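PDB 6HFZ: GDSL-like protein, which removes acetyl groups from acetylated mannans as a two-domain esterase of the GDSL-like, SGNH-hydrolase family. Local coordinates for residues Glu61-Lys64 and Lys65-Gln69; Glu115-Met118 and Glu119-Glu122. One frame throughout, in Å; residues are numbered along the deposited sequence.

Interaction 1. Residues Glu61-Lys64 and Lys65-Gln69; sequences EWWK and KTFPQ
The last turn of helix 55-66 closes on an aromatic cluster, in which Phe67, the first residue to leave helical geometry, meets Trp62 and Trp63. Two donors grip the carbonyl oxygen of Trp62: the backbone N of Thr66, 2.9 Å from Trp62 O, and the hydroxyl OG1 of Thr66, 2.8 Å from the same atom, arriving from opposite faces of the carbonyl plane. With OG1 beside the backbone N (chi1 -56°), the threonine hydroxyl can bond back up the helix while sitting over the Trp62 indole, 3.3 Å from CE2; CB lies above the six-membered ring, a CH-pi contact of 4.1 Å to its centroid. Phe67 N bonds to Trp63 O, and its ring presents an edge to the face of Trp62 in an offset edge-to-face pair, planes at 81°. Against Trp63 it packs rim to rim, with Phe67 CE2 3.7 Å from Trp63 CE3. Helix 18-28 touches all three aromatics, and Phe67 also meets Phe72 of strand 71-78; Lys214 of helix 196-215 lies against Thr66 and Phe67. The aromatic cluster thus closes the C-terminal end of helix 55-66 and packs it into the alpha/beta domain of the SGNH-hydrolase family.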
ATOM      1  N   GLU A  61      -7.438  -8.783 -17.531  1.00 25.00           N
ATOM      2  CA  GLU A  61      -7.848  -9.627 -18.668  1.00 27.41           C
ATOM      3  C   GLU A  61      -9.349  -9.938 -18.570  1.00 31.13           C
ATOM      4  O   GLU A  61     -10.018 -10.004 -19.621  1.00 25.01           O
ATOM      5  CB  GLU A  61      -6.967 -10.876 -18.784  1.00 27.53           C
ATOM      6  CG  GLU A  61      -5.592 -10.540 -19.316  1.00 31.70           C
ATOM      7  CD  GLU A  61      -4.725 -11.691 -19.773  1.00 39.58           C
ATOM      8  OE1 GLU A  61      -4.687 -12.709 -19.070  1.00 46.41           O
ATOM      9  OE2 GLU A  61      -4.055 -11.549 -20.821  1.00 47.39           O
ATOM     10  N   TRP A  62      -9.884 -10.143 -17.352  1.00 24.77           N
ATOM     11  CA  TRP A  62     -11.330 -10.300 -17.169  1.00 25.95           C
ATOM     12  C   TRP A  62     -12.115  -9.140 -17.789  1.00 26.74           C
ATOM     13  O   TRP A  62     -13.076  -9.402 -18.500  1.00 28.03           O
ATOM     14  CB  TRP A  62     -11.752 -10.533 -15.708  1.00 25.57           C
ATOM     15  CG  TRP A  62     -13.217 -10.761 -15.511  1.00 25.03           C
ATOM     16  CD1 TRP A  62     -13.861 -11.965 -15.486  1.00 23.97           C
ATOM     17  CD2 TRP A  62     -14.232  -9.759 -15.319  1.00 25.35           C
ATOM     18  NE1 TRP A  62     -15.203 -11.773 -15.307  1.00 24.98           N
ATOM     19  CE2 TRP A  62     -15.468 -10.428 -15.234  1.00 23.92           C
ATOM     20  CE3 TRP A  62     -14.230  -8.365 -15.273  1.00 24.64           C
ATOM     21  CZ2 TRP A  62     -16.658  -9.751 -15.015  1.00 25.60           C
ATOM     22  CZ3 TRP A  62     -15.411  -7.698 -15.073  1.00 27.28           C
ATOM     23  CH2 TRP A  62     -16.623  -8.384 -14.977  1.00 27.13           C
ATOM     24  N   TRP A  63     -11.758  -7.885 -17.477  1.00 25.64           N
ATOM     25  CA  TRP A  63     -12.448  -6.720 -18.040  1.00 25.83           C
ATOM     26  C   TRP A  63     -12.407  -6.780 -19.584  1.00 27.20           C
ATOM     27  O   TRP A  63     -13.455  -6.672 -20.240  1.00 28.39           O
ATOM     28  CB  TRP A  63     -11.860  -5.414 -17.486  1.00 28.39           C
ATOM     29  CG  TRP A  63     -12.238  -5.132 -16.062  1.00 24.59           C
ATOM     30  CD1 TRP A  63     -11.525  -5.421 -14.924  1.00 26.89           C
ATOM     31  CD2 TRP A  63     -13.445  -4.512 -15.618  1.00 25.42           C
ATOM     32  NE1 TRP A  63     -12.220  -5.019 -13.810  1.00 23.71           N
ATOM     33  CE2 TRP A  63     -13.390  -4.445 -14.208  1.00 24.75           C
ATOM     34  CE3 TRP A  63     -14.551  -3.982 -16.283  1.00 26.98           C
ATOM     35  CZ2 TRP A  63     -14.421  -3.886 -13.458  1.00 27.17           C
ATOM     36  CZ3 TRP A  63     -15.574  -3.446 -15.543  1.00 30.73           C
ATOM     37  CH2 TRP A  63     -15.506  -3.391 -14.150  1.00 29.66           C
ATOM     38  N   LYS A  64     -11.212  -6.936 -20.145  1.00 27.49           N
ATOM     39  CA  LYS A  64     -11.020  -6.999 -21.626  1.00 29.42           C
ATOM     40  C   LYS A  64     -11.934  -8.063 -22.261  1.00 32.57           C
ATOM     41  O   LYS A  64     -12.599  -7.789 -23.262  1.00 30.18           O
ATOM     42  CB  LYS A  64      -9.569  -7.304 -21.979  1.00 30.10           C
ATOM     43  CG  LYS A  64      -8.598  -6.180 -21.686  1.00 34.11           C
ATOM     44  CD  LYS A  64      -7.195  -6.521 -22.082  1.00 37.60           C
ATOM     45  CE  LYS A  64      -7.028  -6.666 -23.578  1.00 42.63           C
ATOM     46  NZ  LYS A  64      -5.643  -7.068 -23.906  1.00 49.77           N
ATOM     47  N   LYS A  65     -11.977  -9.266 -21.668  1.00 31.86           N
ATOM     48  CA  LYS A  65     -12.693 -10.417 -22.249  1.00 32.17           C
ATOM     49  C   LYS A  65     -14.208 -10.267 -22.081  1.00 33.42           C
ATOM     50  O   LYS A  65     -15.006 -10.650 -22.955  1.00 31.79           O
ATOM     51  CB  LYS A  65     -12.237 -11.736 -21.610  1.00 40.71           C
ATOM     52  CG  LYS A  65     -12.799 -12.981 -22.284  1.00 52.68           C
ATOM     53  CD  LYS A  65     -12.373 -13.133 -23.759  1.00 59.82           C
ATOM     54  CE  LYS A  65     -13.232 -14.093 -24.567  1.00 63.30           C
ATOM     55  NZ  LYS A  65     -13.184 -15.474 -24.028  1.00 65.24           N
ATOM     56  N   THR A  66     -14.620  -9.695 -20.959  1.00 26.86           N
ATOM     57  CA  THR A  66     -16.022  -9.533 -20.676  1.00 31.88           C
ATOM     58  C   THR A  66     -16.611  -8.422 -21.554  1.00 32.97           C
ATOM     59  O   THR A  66     -17.756  -8.538 -21.914  1.00 33.27           O
ATOM     60  CB  THR A  66     -16.238  -9.335 -19.170  1.00 29.02           C
ATOM     61  OG1 THR A  66     -15.636 -10.461 -18.530  1.00 26.79           O
ATOM     62  CG2 THR A  66     -17.686  -9.251 -18.737  1.00 29.75           C
ATOM     63  N   PHE A  67     -15.833  -7.364 -21.862  1.00 31.82           N
ATOM     64  CA  PHE A  67     -16.336  -6.171 -22.578  1.00 33.36           C
ATOM     65  C   PHE A  67     -15.379  -5.864 -23.726  1.00 33.18           C
ATOM     66  O   PHE A  67     -14.580  -4.926 -23.655  1.00 28.34           O
ATOM     67  CB  PHE A  67     -16.509  -4.992 -21.605  1.00 34.67           C
ATOM     68  CG  PHE A  67     -17.302  -5.264 -20.341  1.00 36.31           C
ATOM     69  CD1 PHE A  67     -18.694  -5.238 -20.341  1.00 33.57           C
ATOM     70  CD2 PHE A  67     -16.654  -5.528 -19.133  1.00 32.98           C
ATOM     71  CE1 PHE A  67     -19.420  -5.455 -19.178  1.00 35.96           C
ATOM     72  CE2 PHE A  67     -17.380  -5.750 -17.973  1.00 32.24           C
ATOM     73  CZ  PHE A  67     -18.762  -5.720 -17.992  1.00 36.38           C
ATOM     74  N   PRO A  68     -15.341  -6.703 -24.793  1.00 32.69           N
ATOM     75  CA  PRO A  68     -14.361  -6.530 -25.873  1.00 35.36           C
ATOM     76  C   PRO A  68     -14.472  -5.210 -26.663  1.00 31.42           C
ATOM     77  O   PRO A  68     -13.522  -4.823 -27.362  1.00 31.63           O
ATOM     78  CB  PRO A  68     -14.610  -7.723 -26.814  1.00 36.77           C
ATOM     79  CG  PRO A  68     -15.991  -8.228 -26.461  1.00 35.77           C
ATOM     80  CD  PRO A  68     -16.209  -7.879 -25.000  1.00 35.55           C
ATOM     81  N   GLN A  69     -15.615  -4.540 -26.531  1.00 34.01           N
ATOM     82  CA  GLN A  69     -15.916  -3.275 -27.202  1.00 38.02           C
ATOM     83  C   GLN A  69     -15.241  -2.102 -26.469  1.00 37.54           C
ATOM     84  O   GLN A  69     -15.090  -1.037 -27.058  1.00 36.20           O
ATOM     85  CB  GLN A  69     -17.441  -3.084 -27.318  1.00 41.95           C
ATOM     86  CG  GLN A  69     -18.222  -3.155 -26.005  1.00 49.30           C
ATOM     87  CD  GLN A  69     -18.620  -4.547 -25.557  1.00 50.22           C
ATOM     88  OE1 GLN A  69     -17.944  -5.538 -25.835  1.00 59.61           O
ATOM     89  NE2 GLN A  69     -19.739  -4.643 -24.859  1.00 52.12           N
TER

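Interaction 2. Residues Glu115-Met118 and Glu119-Glu122; sequences EHFM and ETYE
Phe117 O receives the backbone N of Tyr121 at 2.9 Å, with an N-H...O angle of 165°, and also has Thr120 OG1 nearby at 3.3 Å. The hydroxyl contact is weak, and not settled, because the one hydroxyl proton has another acceptor within reach; Ser84 OG is the stronger partner of Thr120 OG1. Thr120 carries this hydroxyl between its backbone N and carbonyl carbon (chi1 66°), which sets OG1 beside the Phe117 ring, 3.5 Å from CD1, and turns the methyl the other way, toward His116. There CG2 rests over one face of the imidazole, offset toward the rim, 4.2 Å from the ring centroid. The His116 ring, swung out with CG opposite the backbone N (chi1 171°), in turn lays CD2 over the centre of the Phe117 ring, 3.6 Å above its plane. Both imidazole nitrogens are occupied, ND1 by Glu337 and NE2 by Gln85, which should fix the ring's rotation. Downstream, Glu122 N bonds to Met118 O at 2.9 Å. The buried carboxylates of Glu119 and Glu122 extend to polar partners outside the helix, among them Thr234 and His338 for Glu119, and Tyr162 and Thr231 for Glu122. The backbone bonds from Tyr121 N and Glu122 N belong to the first turns of helix 115-129, the crossover helix of a beta-alpha-beta unit between parallel strands 102-106 and 136-141.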
ATOM      1  N   GLU A 115      -5.261  -0.933  15.431  1.00 21.98           N
ATOM      2  CA  GLU A 115      -6.064   0.280  15.293  1.00 23.98           C
ATOM      3  C   GLU A 115      -5.340   1.346  14.469  1.00 22.62           C
ATOM      4  O   GLU A 115      -5.998   2.080  13.753  1.00 21.98           O
ATOM      5  CB  GLU A 115      -6.456   0.807  16.669  1.00 29.17           C
ATOM      6  CG  GLU A 115      -7.396  -0.148  17.367  1.00 33.91           C
ATOM      7  CD  GLU A 115      -8.832   0.322  17.482  1.00 49.45           C
ATOM      8  OE1 GLU A 115      -9.256   1.217  16.683  1.00 53.90           O
ATOM      9  OE2 GLU A 115      -9.521  -0.191  18.395  1.00 63.17           O
ATOM     10  N   HIS A 116      -4.007   1.372  14.559  1.00 23.77           N
ATOM     11  CA  HIS A 116      -3.156   2.260  13.753  1.00 22.33           C
ATOM     12  C   HIS A 116      -3.437   2.054  12.256  1.00 19.39           C
ATOM     13  O   HIS A 116      -3.685   3.023  11.547  1.00 19.96           O
ATOM     14  CB  HIS A 116      -1.682   2.012  14.091  1.00 22.86           C
ATOM     15  CG  HIS A 116      -0.746   2.715  13.177  1.00 23.14           C
ATOM     16  ND1 HIS A 116      -0.524   4.085  13.239  1.00 24.20           N
ATOM     17  CD2 HIS A 116      -0.013   2.259  12.133  1.00 24.37           C
ATOM     18  CE1 HIS A 116       0.306   4.427  12.269  1.00 23.68           C
ATOM     19  NE2 HIS A 116       0.644   3.328  11.590  1.00 25.27           N
ATOM     20  N   PHE A 117      -3.364   0.801  11.784  1.00 19.10           N
ATOM     21  CA  PHE A 117      -3.624   0.473  10.390  1.00 18.71           C
ATOM     22  C   PHE A 117      -5.101   0.607  10.007  1.00 19.23           C
ATOM     23  O   PHE A 117      -5.414   0.922   8.851  1.00 18.44           O
ATOM     24  CB  PHE A 117      -2.962  -0.874  10.043  1.00 19.72           C
ATOM     25  CG  PHE A 117      -1.461  -0.749   9.938  1.00 19.14           C
ATOM     26  CD1 PHE A 117      -0.871  -0.014   8.914  1.00 21.62           C
ATOM     27  CD2 PHE A 117      -0.627  -1.355  10.876  1.00 21.59           C
ATOM     28  CE1 PHE A 117       0.505   0.147   8.861  1.00 18.84           C
ATOM     29  CE2 PHE A 117       0.754  -1.229  10.794  1.00 21.87           C
ATOM     30  CZ  PHE A 117       1.316  -0.479   9.785  1.00 22.25           C
HETATM   31  N   MSE A 118      -6.026   0.396  10.949  0.50 18.80           N
HETATM   32  CA  MSE A 118      -7.420   0.727  10.680  0.50 19.59           C
HETATM   33  C   MSE A 118      -7.517   2.206  10.300  0.50 20.26           C
HETATM   34  O   MSE A 118      -8.230   2.569   9.357  0.50 20.77           O
HETATM   35  CB  MSE A 118      -8.444   0.423  11.774  0.50 18.97           C
HETATM   36  CG  MSE A 118      -9.814   0.489  11.162  0.50 21.01           C
HETATM   37 SE   MSE A 118     -11.171  -0.265  12.384  0.50 25.79          SE
HETATM   38  CE  MSE A 118     -10.358   0.340  14.075  0.50 25.99           C
ATOM     39  N   GLU A 119      -6.785   3.048  11.029  1.00 20.47           N
ATOM     40  CA  GLU A 119      -6.828   4.493  10.811  1.00 21.33           C
ATOM     41  C   GLU A 119      -6.170   4.884   9.478  1.00 19.84           C
ATOM     42  O   GLU A 119      -6.742   5.665   8.718  1.00 20.65           O
ATOM     43  CB  GLU A 119      -6.184   5.212  12.002  1.00 22.35           C
ATOM     44  CG  GLU A 119      -6.414   6.712  11.969  1.00 24.47           C
ATOM     45  CD  GLU A 119      -5.880   7.511  13.155  1.00 26.76           C
ATOM     46  OE1 GLU A 119      -5.323   6.910  14.105  1.00 30.88           O
ATOM     47  OE2 GLU A 119      -5.980   8.735  13.121  1.00 29.38           O
ATOM     48  N   THR A 120      -4.999   4.312   9.181  1.00 19.45           N
ATOM     49  CA  THR A 120      -4.333   4.616   7.909  1.00 20.66           C
ATOM     50  C   THR A 120      -5.183   4.112   6.731  1.00 19.25           C
ATOM     51  O   THR A 120      -5.319   4.802   5.711  1.00 19.15           O
ATOM     52  CB  THR A 120      -2.876   4.153   7.849  1.00 18.25           C
ATOM     53  OG1 THR A 120      -2.860   2.718   7.898  1.00 17.13           O
ATOM     54  CG2 THR A 120      -2.025   4.679   8.987  1.00 20.95           C
ATOM     55  N   TYR A 121      -5.697   2.881   6.798  1.00 17.99           N
ATOM     56  CA  TYR A 121      -6.568   2.350   5.733  1.00 20.11           C
ATOM     57  C   TYR A 121      -7.836   3.192   5.546  1.00 20.59           C
ATOM     58  O   TYR A 121      -8.266   3.406   4.411  1.00 19.78           O
ATOM     59  CB  TYR A 121      -6.902   0.914   6.087  1.00 21.65           C
ATOM     60  CG  TYR A 121      -7.466   0.018   5.035  1.00 19.94           C
ATOM     61  CD1 TYR A 121      -6.616  -0.686   4.205  1.00 18.95           C
ATOM     62  CD2 TYR A 121      -8.823  -0.290   5.024  1.00 20.29           C
ATOM     63  CE1 TYR A 121      -7.099  -1.640   3.340  1.00 19.55           C
ATOM     64  CE2 TYR A 121      -9.321  -1.236   4.155  1.00 18.99           C
ATOM     65  CZ  TYR A 121      -8.451  -1.910   3.312  1.00 19.94           C
ATOM     66  OH  TYR A 121      -8.893  -2.915   2.489  1.00 21.26           O
ATOM     67  N   GLU A 122      -8.429   3.687   6.650  1.00 20.60           N
ATOM     68  CA  GLU A 122      -9.590   4.554   6.526  1.00 20.61           C
ATOM     69  C   GLU A 122      -9.227   5.833   5.738  1.00 20.40           C
ATOM     70  O   GLU A 122      -9.989   6.227   4.831  1.00 19.73           O
ATOM     71  CB  GLU A 122     -10.213   4.921   7.876  1.00 21.53           C
ATOM     72  CG  GLU A 122     -11.412   5.820   7.672  1.00 23.41           C
ATOM     73  CD  GLU A 122     -12.343   5.955   8.863  1.00 24.56           C
ATOM     74  OE1 GLU A 122     -13.596   5.981   8.637  1.00 25.21           O
ATOM     75  OE2 GLU A 122     -11.847   5.963   9.974  1.00 26.31           O
TER

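Both contacts show neighbouring turns of one helix joined by i to i+4 backbone bonds, yet they sit at opposite ends of their helices and in different surroundings. Interaction 1 finishes helix 55-66, its centre about 26 Å from the centre of the chain; it is partly buried, and its inward side chains form an aromatic cluster. Interaction 2 opens the crossover helix, its centre about 12 Å from the centre of the chain, and is largely buried; its histidine and carboxylate groups find polar partners at Leu230, Thr231, Thr234, Glu337 and His338, among others. Both set a threonine against a ring, but aromatic packing dominates in the first and outside polar bonds in the second. The two do not touch: their nearest atoms are about 17 Å apart.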